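Local atomic coordinates of Mll2253 protein (Mesorhizobium loti, PDB entry 3Q63), a protein that is of unknown function but belongs to the AHA1 family, whose Bet v 1-like fold suggests that it may bind a hydrophobic ligand or a partner protein. Residues H32-E35 with E36-K40. Residues are numbered along the deposited sequence; the frame is centred on the assembly and turned at random.
Sequences HLIE and EWLMK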
loop_
_atom_site.group_PDB
_atom_site.type_symbol
_atom_site.label_atom_id
_atom_site.label_comp_id
_atom_site.label_asym_id
_atom_site.label_seq_id
_atom_site.Cartn_x
_atom_site.Cartn_y
_atom_site.Cartn_z
ATOM N N HIS B 32 14.383 -0.515 10.013
ATOM C CA HIS B 32 13.428 -1.204 10.884
ATOM C C HIS B 32 12.404 -0.246 11.488
ATOM O O HIS B 32 11.295 -0.648 11.836
ATOM C CB HIS B 32 14.165 -1.969 11.998
ATOM C CG HIS B 32 14.671 -1.098 13.109
ATOM N ND1 HIS B 32 15.686 -0.183 12.938
ATOM C CD2 HIS B 32 14.314 -1.025 14.414
ATOM C CE1 HIS B 32 15.939 0.415 14.091
ATOM N NE2 HIS B 32 15.120 -0.078 15.002
ATOM N N LEU B 33 12.789 1.018 11.617
ATOM C CA LEU B 33 11.905 2.041 12.163
ATOM C C LEU B 33 10.990 2.566 11.050
ATOM O O LEU B 33 9.798 2.740 11.256
ATOM C CB LEU B 33 12.740 3.173 12.771
ATOM C CG LEU B 33 12.822 3.304 14.299
ATOM C CD1 LEU B 33 12.823 1.951 14.975
ATOM C CD2 LEU B 33 14.074 4.101 14.675
ATOM N N ILE B 34 11.555 2.810 9.872
ATOM C CA ILE B 34 10.769 3.281 8.736
ATOM C C ILE B 34 9.629 2.294 8.468
ATOM O O ILE B 34 8.490 2.693 8.239
ATOM C CB ILE B 34 11.639 3.402 7.473
ATOM C CG1 ILE B 34 12.710 4.470 7.705
ATOM C CG2 ILE B 34 10.759 3.742 6.249
ATOM C CD1 ILE B 34 13.747 4.582 6.610
ATOM N N GLU B 35 9.942 1.007 8.521
ATOM C CA GLU B 35 8.945 -0.024 8.277
ATOM C C GLU B 35 7.791 0.020 9.280
ATOM O O GLU B 35 6.680 -0.421 8.979
ATOM C CB GLU B 35 9.598 -1.408 8.317
ATOM C CG GLU B 35 8.627 -2.540 8.022
ATOM C CD GLU B 35 9.254 -3.905 8.203
ATOM O OE1 GLU B 35 10.308 -4.161 7.587
ATOM O OE2 GLU B 35 8.691 -4.725 8.962
ATOM N N GLU B 36 8.054 0.577 10.457
ATOM C CA GLU B 36 7.062 0.666 11.522
ATOM C C GLU B 36 5.947 1.677 11.240
ATOM O O GLU B 36 4.796 1.443 11.597
ATOM C CB GLU B 36 7.765 1.018 12.836
ATOM C CG GLU B 36 7.182 0.344 14.055
ATOM C CD GLU B 36 7.082 -1.164 13.894
ATOM O OE1 GLU B 36 8.124 -1.819 13.662
ATOM O OE2 GLU B 36 5.952 -1.693 13.987
ATOM N N TRP B 37 6.282 2.801 10.612
ATOM C CA TRP B 37 5.273 3.809 10.309
ATOM C C TRP B 37 4.998 3.916 8.818
ATOM O O TRP B 37 3.949 4.409 8.405
ATOM C CB TRP B 37 5.681 5.184 10.844
ATOM C CG TRP B 37 6.985 5.702 10.316
ATOM C CD1 TRP B 37 8.230 5.461 10.829
ATOM C CD2 TRP B 37 7.179 6.533 9.166
ATOM N NE1 TRP B 37 9.186 6.089 10.069
ATOM C CE2 TRP B 37 8.570 6.755 9.043
ATOM C CE3 TRP B 37 6.316 7.110 8.225
ATOM C CZ2 TRP B 37 9.118 7.527 8.019
ATOM C CZ3 TRP B 37 6.865 7.883 7.200
ATOM C CH2 TRP B 37 8.254 8.082 7.108
ATOM N N LEU B 38 5.943 3.457 8.008
ATOM C CA LEU B 38 5.777 3.504 6.565
ATOM C C LEU B 38 5.532 2.077 6.079
ATOM O O LEU B 38 4.397 1.602 6.100
ATOM C CB LEU B 38 7.026 4.102 5.921
ATOM C CG LEU B 38 6.903 4.442 4.443
ATOM C CD1 LEU B 38 5.839 5.527 4.230
ATOM C CD2 LEU B 38 8.244 4.912 3.941
HETATM N N MSE B 39 6.593 1.400 5.646
HETATM C CA MSE B 39 6.503 0.010 5.201
HETATM C C MSE B 39 7.883 -0.538 4.855
HETATM O O MSE B 39 8.883 0.180 4.919
HETATM C CB MSE B 39 5.566 -0.121 3.988
HETATM C CG MSE B 39 6.106 0.471 2.695
HETATM SE SE MSE B 39 4.755 0.608 1.291
HETATM C CE MSE B 39 4.052 2.372 1.686
ATOM N N LYS B 40 7.911 -1.822 4.507
ATOM C CA LYS B 40 9.120 -2.547 4.133
ATOM C C LYS B 40 10.006 -1.690 3.238
ATOM O O LYS B 40 9.526 -1.060 2.297
ATOM C CB LYS B 40 8.732 -3.821 3.384
ATOM C CG LYS B 40 9.613 -5.031 3.647
ATOM C CD LYS B 40 11.057 -4.807 3.268
ATOM C CE LYS B 40 11.854 -6.104 3.424
ATOM N NZ LYS B 40 11.307 -7.201 2.565
HETATM O O HOH W 1 10.597 -3.087 12.459
#
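The last residues of the short helix 31-37 and the loop after them, in a Bet v 1-like fold, carry this contact, in which Ile34, Trp37 and Leu38 meet. Ile34 O takes a short hydrogen bond from Leu38 N (2.7 Å, 150° at the hydrogen) and a weak one from Trp37 N. Glu36 N makes a hydrogen bond to Leu33 O at 2.9 Å. Trp37 has CG between its backbone N and carbonyl carbon (chi1 58°), which folds the indole back over the last turn. Ile34 O and Leu38 CB lie over one face of the ring, and Trp37 CD1 comes to 3.2 Å from Leu33 O. Trp37 NE1 makes a hydrogen bond to Ala27 O in helix 21-29. Ile34 CG2 packs alongside Leu38 CD2 at 3.6 Å. Glu35 CA makes a CA-H...O contact with Met39 O. A water bridges His32 O and Glu36 OE1. Trp37 packs on Lys134 and Leu135 of helix 118-141, and Leu38 on Phe131. A leucine in place of Trp37 would probably leave Ala27 O without this donor and open a gap beside helix 118-141. Beyond the turn, Lys40 pairs through its backbone with Ser54 of strand 50-54, and Met39 packs on Trp57 of the second subunit.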